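Local coordinates for protein erythromycin dehydratase (Saccharopolyspora erythraea, PDB 3EL6) that probably dehydrates beta-hydroxyacyl chains carried by the acyl carrier protein, as one domain of the polyketide synthase that builds the erythromycin macrolactone core, at residues V77-A89 against E221-V233. Numbering follows the deposited sequence.
Sequences VPGSVLVDLALAA and EGYAFHPVLLDAV
Asp84 reaches from helix 79-89 to the loop before helix 227-233, where its OD1 takes two backbone N-H groups. The bond from Phe225 N is nearly straight (2.8 Å, 166°) and meets OD1 on the anti side, tilted out of the carboxylate plane; that from Ala224 N is bent and weak. With CG trans to the backbone N (chi1 163°), the carboxylate leaves OD2 at the Tyr223 ring edge, 3.3 Å from its CD1, and hydrogen-bonded to His37 NE2. One helix turn back, Ser80 OG donates to Pro227 O at 2.7 Å; Asp231 N reaches that oxygen from the opposite face. A water links Ser80 N to Asp231 OD1, while Asp231 OD2 is hydrogen-bonded to Gln235 NE2; Asp231 and Gln235 fit the family's DxxxQ motif.

In this double hotdog fold, helices 79-93 and 227-235 are the central helices of the two hotdogs; the axes of 79-89 and 227-233 pass 8.2 Å apart at 119°, close to the chain centre.

Val81 CG2 lies 3.7 Å from Pro227 CB. Val83 CG1 touches Leu230 CD2, and both residues rest on Trp254. Leu87 CB packs on Ala224 CB (3.9 Å), and Leu230 CD1 sits over the Phe225 ring centre.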
loop_
_atom_site.group_PDB
_atom_site.type_symbol
_atom_site.label_atom_id
_atom_site.label_comp_id
_atom_site.label_asym_id
_atom_site.label_seq_id
_atom_site.Cartn_x
_atom_site.Cartn_y
_atom_site.Cartn_z
ATOM N N VAL A 77 -12.836 -21.292 -4.270
ATOM C CA VAL A 77 -13.232 -20.001 -4.813
ATOM C C VAL A 77 -12.973 -20.047 -6.355
ATOM O O VAL A 77 -11.864 -20.402 -6.831
ATOM C CB VAL A 77 -12.395 -18.864 -4.166
ATOM C CG1 VAL A 77 -12.723 -17.506 -4.818
ATOM C CG2 VAL A 77 -12.712 -18.802 -2.662
ATOM N N PRO A 78 -13.986 -19.689 -7.139
ATOM C CA PRO A 78 -13.794 -19.682 -8.588
ATOM C C PRO A 78 -12.727 -18.613 -9.002
ATOM O O PRO A 78 -12.679 -17.505 -8.445
ATOM C CB PRO A 78 -15.146 -19.255 -9.137
ATOM C CG PRO A 78 -16.109 -19.278 -7.980
ATOM C CD PRO A 78 -15.286 -19.126 -6.725
ATOM N N GLY A 79 -11.876 -18.986 -9.945
ATOM C CA GLY A 79 -10.900 -18.034 -10.499
ATOM C C GLY A 79 -11.514 -16.743 -10.959
ATOM O O GLY A 79 -10.830 -15.685 -10.949
ATOM N N SER A 80 -12.782 -16.777 -11.379
ATOM C CA SER A 80 -13.441 -15.573 -11.851
ATOM C C SER A 80 -13.579 -14.530 -10.756
ATOM O O SER A 80 -13.686 -13.358 -11.043
ATOM C CB SER A 80 -14.860 -15.909 -12.367
ATOM O OG SER A 80 -15.570 -16.510 -11.299
ATOM N N VAL A 81 -13.573 -14.944 -9.493
ATOM C CA VAL A 81 -13.580 -13.965 -8.409
ATOM C C VAL A 81 -12.295 -13.089 -8.485
ATOM O O VAL A 81 -12.337 -11.856 -8.238
ATOM C CB VAL A 81 -13.683 -14.699 -7.022
ATOM C CG1 VAL A 81 -13.389 -13.740 -5.824
ATOM C CG2 VAL A 81 -15.126 -15.278 -6.928
ATOM N N LEU A 82 -11.182 -13.746 -8.711
ATOM C CA LEU A 82 -9.893 -13.025 -8.775
ATOM C C LEU A 82 -9.858 -12.186 -10.028
ATOM O O LEU A 82 -9.274 -11.110 -10.028
ATOM C CB LEU A 82 -8.723 -14.007 -8.746
ATOM C CG LEU A 82 -8.715 -14.881 -7.473
ATOM C CD1 LEU A 82 -7.357 -15.691 -7.347
ATOM C CD2 LEU A 82 -9.070 -14.094 -6.190
ATOM N N VAL A 83 -10.451 -12.666 -11.130
ATOM C CA VAL A 83 -10.444 -11.872 -12.380
ATOM C C VAL A 83 -11.298 -10.602 -12.183
ATOM O O VAL A 83 -10.913 -9.476 -12.543
ATOM C CB VAL A 83 -10.984 -12.716 -13.583
ATOM C CG1 VAL A 83 -11.258 -11.835 -14.888
ATOM C CG2 VAL A 83 -10.048 -13.894 -13.849
ATOM N N ASP A 84 -12.472 -10.749 -11.580
ATOM C CA ASP A 84 -13.341 -9.571 -11.367
ATOM C C ASP A 84 -12.648 -8.597 -10.420
ATOM O O ASP A 84 -12.620 -7.405 -10.643
ATOM C CB ASP A 84 -14.722 -10.037 -10.775
ATOM C CG ASP A 84 -15.483 -8.874 -10.143
ATOM O OD1 ASP A 84 -15.841 -7.898 -10.867
ATOM O OD2 ASP A 84 -15.646 -8.888 -8.898
ATOM N N LEU A 85 -12.001 -9.122 -9.380
ATOM C CA LEU A 85 -11.336 -8.199 -8.428
ATOM C C LEU A 85 -10.198 -7.451 -9.151
ATOM O O LEU A 85 -9.992 -6.290 -8.920
ATOM C CB LEU A 85 -10.768 -9.006 -7.249
ATOM C CG LEU A 85 -11.827 -9.281 -6.144
ATOM C CD1 LEU A 85 -11.219 -10.303 -5.239
ATOM C CD2 LEU A 85 -12.221 -8.041 -5.376
ATOM N N ALA A 86 -9.480 -8.140 -10.024
ATOM C CA ALA A 86 -8.372 -7.493 -10.758
ATOM C C ALA A 86 -8.882 -6.442 -11.733
ATOM O O ALA A 86 -8.259 -5.412 -11.895
ATOM C CB ALA A 86 -7.537 -8.576 -11.524
ATOM N N LEU A 87 -10.018 -6.679 -12.379
ATOM C CA LEU A 87 -10.638 -5.658 -13.223
ATOM C C LEU A 87 -11.062 -4.430 -12.403
ATOM O O LEU A 87 -10.981 -3.292 -12.887
ATOM C CB LEU A 87 -11.868 -6.282 -13.956
ATOM C CG LEU A 87 -11.494 -7.297 -15.050
ATOM C CD1 LEU A 87 -12.793 -8.074 -15.471
ATOM C CD2 LEU A 87 -10.928 -6.541 -16.309
ATOM N N ALA A 88 -11.530 -4.670 -11.177
ATOM C CA ALA A 88 -11.989 -3.586 -10.278
ATOM C C ALA A 88 -10.773 -2.771 -9.884
ATOM O O ALA A 88 -10.829 -1.531 -9.860
ATOM C CB ALA A 88 -12.628 -4.161 -9.013
ATOM N N ALA A 89 -9.684 -3.470 -9.562
ATOM C CA ALA A 89 -8.400 -2.796 -9.267
ATOM C C ALA A 89 -7.939 -1.962 -10.477
ATOM O O ALA A 89 -7.564 -0.787 -10.332
ATOM C CB ALA A 89 -7.303 -3.819 -8.864
ATOM N N GLU A 221 -24.663 -4.649 -6.130
ATOM C CA GLU A 221 -24.049 -3.889 -7.196
ATOM C C GLU A 221 -22.579 -3.642 -6.805
ATOM O O GLU A 221 -22.162 -3.767 -5.630
ATOM C CB GLU A 221 -24.812 -2.579 -7.490
ATOM C CG GLU A 221 -24.260 -1.702 -8.719
ATOM C CD GLU A 221 -24.019 -2.460 -10.092
ATOM O OE1 GLU A 221 -23.024 -3.205 -10.237
ATOM O OE2 GLU A 221 -24.798 -2.238 -11.047
ATOM N N GLY A 222 -21.794 -3.270 -7.784
ATOM C CA GLY A 222 -20.465 -2.824 -7.453
ATOM C C GLY A 222 -19.427 -3.776 -7.972
ATOM O O GLY A 222 -18.255 -3.422 -7.975
ATOM N N TYR A 223 -19.838 -4.937 -8.481
ATOM C CA TYR A 223 -18.866 -5.802 -9.187
ATOM C C TYR A 223 -18.459 -5.172 -10.523
ATOM O O TYR A 223 -19.250 -4.437 -11.127
ATOM C CB TYR A 223 -19.376 -7.217 -9.452
ATOM C CG TYR A 223 -19.632 -8.026 -8.212
ATOM C CD1 TYR A 223 -18.595 -8.615 -7.534
ATOM C CD2 TYR A 223 -20.928 -8.213 -7.730
ATOM C CE1 TYR A 223 -18.800 -9.365 -6.385
ATOM C CE2 TYR A 223 -21.139 -8.973 -6.566
ATOM C CZ TYR A 223 -20.078 -9.533 -5.926
ATOM O OH TYR A 223 -20.280 -10.292 -4.805
ATOM N N ALA A 224 -17.249 -5.485 -11.001
ATOM C CA ALA A 224 -16.832 -4.999 -12.318
ATOM C C ALA A 224 -17.510 -5.881 -13.325
ATOM O O ALA A 224 -18.156 -5.378 -14.230
ATOM C CB ALA A 224 -15.303 -5.066 -12.486
ATOM N N PHE A 225 -17.403 -7.193 -13.138
ATOM C CA PHE A 225 -18.176 -8.208 -13.901
ATOM C C PHE A 225 -18.525 -9.278 -12.846
ATOM O O PHE A 225 -17.653 -10.019 -12.400
ATOM C CB PHE A 225 -17.309 -8.877 -14.977
ATOM C CG PHE A 225 -18.108 -9.684 -16.027
ATOM C CD1 PHE A 225 -18.017 -9.353 -17.380
ATOM C CD2 PHE A 225 -18.921 -10.767 -15.651
ATOM C CE1 PHE A 225 -18.739 -10.089 -18.367
ATOM C CE2 PHE A 225 -19.632 -11.525 -16.607
ATOM C CZ PHE A 225 -19.568 -11.182 -17.961
ATOM N N HIS A 226 -19.783 -9.352 -12.442
ATOM C CA HIS A 226 -20.181 -10.322 -11.388
ATOM C C HIS A 226 -19.510 -11.663 -11.525
ATOM O O HIS A 226 -19.619 -12.337 -12.571
ATOM C CB HIS A 226 -21.736 -10.516 -11.414
ATOM C CG HIS A 226 -22.259 -11.120 -10.144
ATOM N ND1 HIS A 226 -21.885 -12.359 -9.719
ATOM C CD2 HIS A 226 -23.037 -10.593 -9.157
ATOM C CE1 HIS A 226 -22.451 -12.615 -8.547
ATOM N NE2 HIS A 226 -23.164 -11.554 -8.189
ATOM N N PRO A 227 -18.785 -12.129 -10.485
ATOM C CA PRO A 227 -17.957 -13.297 -10.662
ATOM C C PRO A 227 -18.710 -14.609 -10.852
ATOM O O PRO A 227 -18.151 -15.588 -11.462
ATOM C CB PRO A 227 -17.082 -13.304 -9.391
ATOM C CG PRO A 227 -17.871 -12.569 -8.422
ATOM C CD PRO A 227 -18.650 -11.547 -9.126
ATOM N N VAL A 228 -19.969 -14.651 -10.371
ATOM C CA VAL A 228 -20.735 -15.840 -10.714
ATOM C C VAL A 228 -21.075 -15.820 -12.223
ATOM O O VAL A 228 -20.909 -16.831 -12.917
ATOM C CB VAL A 228 -21.949 -16.023 -9.820
ATOM C CG1 VAL A 228 -22.727 -17.325 -10.184
ATOM C CG2 VAL A 228 -21.423 -16.152 -8.358
ATOM N N LEU A 229 -21.540 -14.679 -12.691
ATOM C CA LEU A 229 -21.842 -14.524 -14.129
ATOM C C LEU A 229 -20.585 -14.817 -14.947
ATOM O O LEU A 229 -20.619 -15.543 -15.939
ATOM C CB LEU A 229 -22.414 -13.152 -14.398
ATOM C CG LEU A 229 -22.918 -12.925 -15.855
ATOM C CD1 LEU A 229 -24.176 -13.810 -16.087
ATOM C CD2 LEU A 229 -23.296 -11.456 -16.157
ATOM N N LEU A 230 -19.428 -14.298 -14.507
ATOM C CA LEU A 230 -18.179 -14.514 -15.292
ATOM C C LEU A 230 -17.733 -15.952 -15.267
ATOM O O LEU A 230 -17.212 -16.497 -16.264
ATOM C CB LEU A 230 -17.079 -13.652 -14.660
ATOM C CG LEU A 230 -15.744 -13.671 -15.423
ATOM C CD1 LEU A 230 -16.043 -13.085 -16.767
ATOM C CD2 LEU A 230 -14.873 -12.701 -14.616
ATOM N N ASP A 231 -17.921 -16.652 -14.128
ATOM C CA ASP A 231 -17.604 -18.086 -14.143
ATOM C C ASP A 231 -18.506 -18.843 -15.129
ATOM O O ASP A 231 -18.065 -19.775 -15.780
ATOM C CB ASP A 231 -17.797 -18.734 -12.766
ATOM C CG ASP A 231 -17.460 -20.187 -12.775
ATOM O OD1 ASP A 231 -16.262 -20.500 -12.655
ATOM O OD2 ASP A 231 -18.375 -21.052 -12.935
ATOM N N ALA A 232 -19.778 -18.465 -15.175
ATOM C CA ALA A 232 -20.728 -19.123 -16.110
ATOM C C ALA A 232 -20.373 -18.781 -17.596
ATOM O O ALA A 232 -20.501 -19.605 -18.505
ATOM C CB ALA A 232 -22.131 -18.736 -15.758
ATOM N N VAL A 233 -19.864 -17.591 -17.852
ATOM C CA VAL A 233 -19.269 -17.316 -19.183
ATOM C C VAL A 233 -18.134 -18.266 -19.520
ATOM O O VAL A 233 -18.100 -18.823 -20.617
ATOM C CB VAL A 233 -18.754 -15.868 -19.264
ATOM C CG1 VAL A 233 -17.915 -15.662 -20.493
ATOM C CG2 VAL A 233 -19.930 -14.914 -19.226
HETATM O O HOH W 1 -14.054 -19.260 -12.656
#